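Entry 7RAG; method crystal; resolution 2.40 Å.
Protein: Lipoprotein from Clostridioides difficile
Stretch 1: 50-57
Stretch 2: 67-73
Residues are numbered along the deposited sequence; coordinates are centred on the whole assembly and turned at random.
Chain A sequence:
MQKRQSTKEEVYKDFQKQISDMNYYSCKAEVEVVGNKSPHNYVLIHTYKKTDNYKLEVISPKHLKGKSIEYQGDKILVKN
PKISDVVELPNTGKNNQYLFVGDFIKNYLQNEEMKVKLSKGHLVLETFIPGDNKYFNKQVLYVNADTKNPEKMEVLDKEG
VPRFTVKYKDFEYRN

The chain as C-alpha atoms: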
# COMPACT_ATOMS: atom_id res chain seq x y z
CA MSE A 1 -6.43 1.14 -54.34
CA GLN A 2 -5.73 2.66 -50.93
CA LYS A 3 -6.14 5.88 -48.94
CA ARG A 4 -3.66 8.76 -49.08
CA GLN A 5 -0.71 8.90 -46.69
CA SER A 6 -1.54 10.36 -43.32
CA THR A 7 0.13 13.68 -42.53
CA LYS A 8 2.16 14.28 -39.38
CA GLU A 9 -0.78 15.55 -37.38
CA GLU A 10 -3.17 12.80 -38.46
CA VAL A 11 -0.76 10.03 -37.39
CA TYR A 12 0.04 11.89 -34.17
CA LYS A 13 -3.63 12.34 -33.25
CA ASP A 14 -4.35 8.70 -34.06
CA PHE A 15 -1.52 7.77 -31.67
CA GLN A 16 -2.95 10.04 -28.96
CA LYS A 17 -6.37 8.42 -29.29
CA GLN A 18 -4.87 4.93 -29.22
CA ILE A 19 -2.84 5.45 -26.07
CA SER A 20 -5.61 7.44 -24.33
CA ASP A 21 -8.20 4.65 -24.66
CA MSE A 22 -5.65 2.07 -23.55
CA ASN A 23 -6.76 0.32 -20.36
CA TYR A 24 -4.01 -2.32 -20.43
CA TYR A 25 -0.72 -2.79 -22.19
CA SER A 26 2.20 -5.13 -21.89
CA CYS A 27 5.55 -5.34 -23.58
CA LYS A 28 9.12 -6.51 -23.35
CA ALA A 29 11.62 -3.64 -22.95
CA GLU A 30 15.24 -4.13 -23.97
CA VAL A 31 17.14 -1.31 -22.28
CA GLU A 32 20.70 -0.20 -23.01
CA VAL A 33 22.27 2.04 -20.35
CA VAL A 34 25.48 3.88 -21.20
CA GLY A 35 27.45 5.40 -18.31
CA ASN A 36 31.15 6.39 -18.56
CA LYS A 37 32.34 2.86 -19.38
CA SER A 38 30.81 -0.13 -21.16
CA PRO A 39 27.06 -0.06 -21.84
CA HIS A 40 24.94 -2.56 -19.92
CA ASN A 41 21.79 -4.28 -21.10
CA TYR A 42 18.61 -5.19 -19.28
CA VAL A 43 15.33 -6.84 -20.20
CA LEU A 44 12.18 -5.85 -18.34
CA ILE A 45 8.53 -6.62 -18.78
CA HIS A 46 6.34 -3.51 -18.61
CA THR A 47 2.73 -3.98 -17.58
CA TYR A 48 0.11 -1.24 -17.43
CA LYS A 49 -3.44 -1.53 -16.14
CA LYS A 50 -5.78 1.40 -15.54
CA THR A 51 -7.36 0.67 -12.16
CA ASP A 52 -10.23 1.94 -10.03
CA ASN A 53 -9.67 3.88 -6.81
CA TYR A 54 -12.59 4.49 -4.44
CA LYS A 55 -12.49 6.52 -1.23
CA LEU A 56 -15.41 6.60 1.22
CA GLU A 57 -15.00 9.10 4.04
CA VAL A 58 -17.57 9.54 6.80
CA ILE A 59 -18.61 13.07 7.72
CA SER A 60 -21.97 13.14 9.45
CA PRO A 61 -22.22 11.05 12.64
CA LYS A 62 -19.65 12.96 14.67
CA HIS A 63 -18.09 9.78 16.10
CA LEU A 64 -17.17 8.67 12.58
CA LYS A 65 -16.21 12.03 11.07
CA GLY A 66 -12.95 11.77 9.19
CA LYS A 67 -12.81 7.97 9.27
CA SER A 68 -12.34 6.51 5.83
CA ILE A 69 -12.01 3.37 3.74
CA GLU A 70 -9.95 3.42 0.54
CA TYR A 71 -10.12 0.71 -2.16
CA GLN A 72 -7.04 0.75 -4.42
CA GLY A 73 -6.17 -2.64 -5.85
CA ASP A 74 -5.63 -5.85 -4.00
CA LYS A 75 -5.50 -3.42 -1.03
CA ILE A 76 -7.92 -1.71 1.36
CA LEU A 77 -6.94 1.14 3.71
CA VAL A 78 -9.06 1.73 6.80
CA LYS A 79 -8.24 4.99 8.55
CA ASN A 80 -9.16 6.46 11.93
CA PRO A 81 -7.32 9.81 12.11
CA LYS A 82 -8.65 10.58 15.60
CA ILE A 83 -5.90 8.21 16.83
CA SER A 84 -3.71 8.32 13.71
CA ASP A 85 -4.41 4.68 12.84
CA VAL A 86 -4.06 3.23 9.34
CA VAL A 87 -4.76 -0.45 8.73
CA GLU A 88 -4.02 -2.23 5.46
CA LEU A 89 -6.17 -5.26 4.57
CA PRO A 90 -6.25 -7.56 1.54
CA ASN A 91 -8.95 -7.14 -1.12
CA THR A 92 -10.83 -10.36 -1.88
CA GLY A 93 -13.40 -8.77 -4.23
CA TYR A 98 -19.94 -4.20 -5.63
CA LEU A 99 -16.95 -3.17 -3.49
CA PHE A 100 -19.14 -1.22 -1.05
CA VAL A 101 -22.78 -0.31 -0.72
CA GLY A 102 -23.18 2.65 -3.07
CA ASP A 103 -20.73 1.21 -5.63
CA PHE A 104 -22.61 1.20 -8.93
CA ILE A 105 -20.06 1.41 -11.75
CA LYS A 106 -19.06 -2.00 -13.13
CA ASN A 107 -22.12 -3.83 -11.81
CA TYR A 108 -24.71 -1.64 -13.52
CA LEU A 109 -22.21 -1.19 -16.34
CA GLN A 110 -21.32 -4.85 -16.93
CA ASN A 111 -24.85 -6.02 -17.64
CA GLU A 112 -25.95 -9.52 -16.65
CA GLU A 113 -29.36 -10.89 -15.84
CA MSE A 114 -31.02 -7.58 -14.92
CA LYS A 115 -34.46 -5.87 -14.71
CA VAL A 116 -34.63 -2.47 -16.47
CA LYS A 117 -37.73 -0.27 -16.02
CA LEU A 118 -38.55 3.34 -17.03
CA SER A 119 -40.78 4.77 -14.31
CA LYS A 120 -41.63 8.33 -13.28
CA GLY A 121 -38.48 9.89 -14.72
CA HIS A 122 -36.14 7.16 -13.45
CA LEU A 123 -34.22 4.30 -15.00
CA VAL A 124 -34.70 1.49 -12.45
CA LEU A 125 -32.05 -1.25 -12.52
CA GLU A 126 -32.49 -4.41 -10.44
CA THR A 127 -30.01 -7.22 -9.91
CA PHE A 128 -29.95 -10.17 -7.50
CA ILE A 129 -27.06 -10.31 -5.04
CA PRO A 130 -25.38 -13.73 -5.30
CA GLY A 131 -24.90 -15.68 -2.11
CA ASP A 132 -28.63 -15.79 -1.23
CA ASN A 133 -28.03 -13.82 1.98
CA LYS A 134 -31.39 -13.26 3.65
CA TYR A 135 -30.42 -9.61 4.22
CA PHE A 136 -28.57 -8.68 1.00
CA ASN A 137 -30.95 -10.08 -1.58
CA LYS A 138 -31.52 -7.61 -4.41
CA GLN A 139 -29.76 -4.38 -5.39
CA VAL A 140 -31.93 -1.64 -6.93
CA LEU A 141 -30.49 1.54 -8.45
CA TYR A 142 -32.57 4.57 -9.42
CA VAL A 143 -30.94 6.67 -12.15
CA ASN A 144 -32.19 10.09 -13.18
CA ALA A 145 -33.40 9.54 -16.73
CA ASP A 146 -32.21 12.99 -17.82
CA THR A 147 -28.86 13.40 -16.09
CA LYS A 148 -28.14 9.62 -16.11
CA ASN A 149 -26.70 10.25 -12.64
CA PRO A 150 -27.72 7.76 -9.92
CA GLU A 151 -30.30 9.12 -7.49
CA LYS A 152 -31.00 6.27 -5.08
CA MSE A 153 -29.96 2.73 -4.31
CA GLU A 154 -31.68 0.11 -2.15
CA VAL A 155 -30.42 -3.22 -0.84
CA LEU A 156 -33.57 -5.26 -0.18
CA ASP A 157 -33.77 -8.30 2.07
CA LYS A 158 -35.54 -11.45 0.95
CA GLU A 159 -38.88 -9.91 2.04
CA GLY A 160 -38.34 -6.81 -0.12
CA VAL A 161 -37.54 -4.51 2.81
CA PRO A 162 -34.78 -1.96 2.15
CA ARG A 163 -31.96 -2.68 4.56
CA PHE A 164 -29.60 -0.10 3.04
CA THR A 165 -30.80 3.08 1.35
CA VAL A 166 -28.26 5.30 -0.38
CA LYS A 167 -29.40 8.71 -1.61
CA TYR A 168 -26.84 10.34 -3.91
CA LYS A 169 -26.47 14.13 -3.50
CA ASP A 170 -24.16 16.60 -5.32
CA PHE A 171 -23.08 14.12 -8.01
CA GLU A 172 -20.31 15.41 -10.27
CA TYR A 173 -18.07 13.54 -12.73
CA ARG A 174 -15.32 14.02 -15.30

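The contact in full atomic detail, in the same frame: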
# COMPACT_ATOMS: atom_id res chain seq x y z
N LYS A 50 -5.04 0.29 -16.14
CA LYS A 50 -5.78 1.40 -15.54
C LYS A 50 -6.72 0.81 -14.49
O LYS A 50 -7.45 -0.13 -14.78
CB LYS A 50 -6.55 2.17 -16.61
CG LYS A 50 -6.55 3.67 -16.42
CD LYS A 50 -7.45 4.37 -17.42
CE LYS A 50 -6.79 4.48 -18.77
NZ LYS A 50 -7.78 4.73 -19.86
N THR A 51 -6.66 1.32 -13.26
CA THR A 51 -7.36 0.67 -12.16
C THR A 51 -8.25 1.66 -11.44
O THR A 51 -8.04 2.88 -11.50
CB THR A 51 -6.38 0.04 -11.14
OG1 THR A 51 -5.81 1.05 -10.31
CG2 THR A 51 -5.26 -0.70 -11.84
N ASP A 52 -9.27 1.13 -10.77
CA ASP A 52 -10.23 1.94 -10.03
C ASP A 52 -9.71 2.27 -8.64
O ASP A 52 -9.05 1.45 -8.00
CB ASP A 52 -11.57 1.22 -9.93
CG ASP A 52 -12.20 0.98 -11.28
OD1 ASP A 52 -13.20 0.25 -11.34
OD2 ASP A 52 -11.70 1.51 -12.30
N ASN A 53 -9.98 3.48 -8.18
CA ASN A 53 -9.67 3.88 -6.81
C ASN A 53 -10.90 4.56 -6.22
O ASN A 53 -11.36 5.58 -6.75
CB ASN A 53 -8.45 4.81 -6.76
CG ASN A 53 -8.21 5.40 -5.36
OD1 ASN A 53 -8.87 6.36 -4.96
ND2 ASN A 53 -7.27 4.82 -4.64
N TYR A 54 -11.41 3.99 -5.14
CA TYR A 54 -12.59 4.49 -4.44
C TYR A 54 -12.18 4.94 -3.05
O TYR A 54 -11.40 4.27 -2.37
CB TYR A 54 -13.65 3.41 -4.34
CG TYR A 54 -14.41 3.11 -5.62
CD1 TYR A 54 -15.46 3.92 -6.02
CD2 TYR A 54 -14.10 2.00 -6.40
CE1 TYR A 54 -16.18 3.63 -7.17
CE2 TYR A 54 -14.81 1.71 -7.55
CZ TYR A 54 -15.86 2.53 -7.93
OH TYR A 54 -16.58 2.27 -9.07
N LYS A 55 -12.65 6.10 -2.62
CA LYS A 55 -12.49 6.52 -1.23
C LYS A 55 -13.86 6.86 -0.66
O LYS A 55 -14.61 7.62 -1.28
CB LYS A 55 -11.56 7.72 -1.12
CG LYS A 55 -11.32 8.18 0.29
CD LYS A 55 -10.00 8.92 0.37
CE LYS A 55 -9.91 9.78 1.63
NZ LYS A 55 -8.66 9.47 2.40
N LEU A 56 -14.21 6.26 0.47
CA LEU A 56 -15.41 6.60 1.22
C LEU A 56 -14.96 7.21 2.54
O LEU A 56 -14.30 6.54 3.33
CB LEU A 56 -16.31 5.39 1.49
CG LEU A 56 -16.29 4.20 0.54
CD1 LEU A 56 -17.41 3.24 0.94
CD2 LEU A 56 -16.45 4.62 -0.92
N GLU A 57 -15.32 8.47 2.78
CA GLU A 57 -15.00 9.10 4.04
C GLU A 57 -16.28 9.54 4.75
O GLU A 57 -17.16 10.15 4.14
CB GLU A 57 -14.06 10.29 3.84
CG GLU A 57 -13.95 11.16 5.08
CD GLU A 57 -13.37 12.50 4.78
OE1 GLU A 57 -12.70 12.60 3.72
OE2 GLU A 57 -13.62 13.46 5.56
N LYS A 67 -13.19 9.35 9.52
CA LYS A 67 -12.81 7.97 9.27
C LYS A 67 -13.07 7.63 7.81
O LYS A 67 -13.98 8.18 7.18
CB LYS A 67 -13.58 7.01 10.19
CG LYS A 67 -13.23 7.23 11.64
CD LYS A 67 -14.18 6.55 12.55
CE LYS A 67 -13.56 6.27 13.89
NZ LYS A 67 -13.26 7.50 14.60
N SER A 68 -12.23 6.76 7.25
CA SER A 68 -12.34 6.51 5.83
C SER A 68 -11.94 5.08 5.50
O SER A 68 -11.25 4.40 6.26
CB SER A 68 -11.51 7.51 5.00
OG SER A 68 -10.12 7.43 5.29
N ILE A 69 -12.41 4.63 4.34
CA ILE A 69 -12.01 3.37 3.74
C ILE A 69 -11.64 3.65 2.29
O ILE A 69 -12.42 4.28 1.56
CB ILE A 69 -13.12 2.31 3.81
CG1 ILE A 69 -13.36 1.91 5.26
CG2 ILE A 69 -12.74 1.11 2.99
CD1 ILE A 69 -14.62 1.06 5.46
N GLU A 70 -10.48 3.18 1.88
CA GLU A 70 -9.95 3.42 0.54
C GLU A 70 -9.71 2.08 -0.14
O GLU A 70 -9.05 1.20 0.42
CB GLU A 70 -8.67 4.22 0.66
CG GLU A 70 -8.28 4.97 -0.56
CD GLU A 70 -7.10 5.90 -0.28
OE1 GLU A 70 -7.12 6.58 0.78
OE2 GLU A 70 -6.15 5.92 -1.11
N TYR A 71 -10.27 1.90 -1.34
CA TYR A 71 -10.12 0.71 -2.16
C TYR A 71 -9.22 1.04 -3.34
O TYR A 71 -9.59 1.86 -4.19
CB TYR A 71 -11.47 0.21 -2.66
CG TYR A 71 -12.47 -0.18 -1.59
CD1 TYR A 71 -12.58 -1.50 -1.16
CD2 TYR A 71 -13.31 0.78 -1.01
CE1 TYR A 71 -13.50 -1.86 -0.19
CE2 TYR A 71 -14.23 0.42 -0.05
CZ TYR A 71 -14.32 -0.89 0.36
OH TYR A 71 -15.22 -1.24 1.32
N GLN A 72 -8.04 0.40 -3.42
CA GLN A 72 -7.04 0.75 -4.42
C GLN A 72 -6.83 -0.36 -5.45
O GLN A 72 -6.93 -0.13 -6.66
CB GLN A 72 -5.70 1.07 -3.74
CG GLN A 72 -5.79 1.99 -2.55
CD GLN A 72 -4.94 3.24 -2.72
OE1 GLN A 72 -4.34 3.45 -3.78
NE2 GLN A 72 -4.87 4.07 -1.68
N GLY A 73 -6.47 -1.53 -4.99
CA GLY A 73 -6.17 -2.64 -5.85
C GLY A 73 -6.55 -3.90 -5.11
O GLY A 73 -7.69 -4.08 -4.68

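The two stretches lie side by side as antiparallel strands, with an angle of 174° between their directions. Four backbone hydrogen bonds join them, and together they bury 560 Å² of surface.

Lys-67 comes first along the second stretch. Its side chain points away from the first stretch, so it contributes through its backbone. Lys-67 O receives a CA-H...O contact from Glu-57 CA at 3.4 Å.

Ser-68 pairs with Glu-57 in a non-hydrogen-bonded bridge. Such pairs bring the backbones close, and Ser-68 CA lies 4.1 Å from Glu-57 CA. The side chains share a face, with Ser-68 CB 3.9 Å from Glu-57 CB. The carboxylate end of Glu-57 then leads away.

Ile-69 pairs with Leu-56, and two hydrogen bonds close the ring between them. Ile-69 N donates to Leu-56 O at 2.9 Å, and Leu-56 N donates to Ile-69 O at 2.9 Å. The second is nearly straight, at 175°.

Glu-70 lies opposite Lys-55, on the same face as Ser-68 and Glu-57. Their opposite charges form a long salt bridge, Lys-55 NZ to Glu-70 OE1 at 3.7 Å. At this length it is a loose electrostatic pairing.

Tyr-71 repeats the hydrogen-bonded pattern with Tyr-54. Tyr-71 N donates to Tyr-54 O at 2.8 Å, and Tyr-54 N donates to Tyr-71 O at 3.0 Å. Their side chains start on the face that carries Leu-56 and Ile-69, with Tyr-54 CB and Tyr-71 CB 4.2 Å apart. Leu-56 CG meets the edge of the Tyr-71 ring, 4.3 Å from Tyr-71 CE2. This is an apolar contact.

At Gln-72 the strand has ended. Gln-72 O lies 3.0 Å from Asp-52 O; both are acceptors, so no hydrogen bond forms. Gly-73 makes no contact with the first stretch.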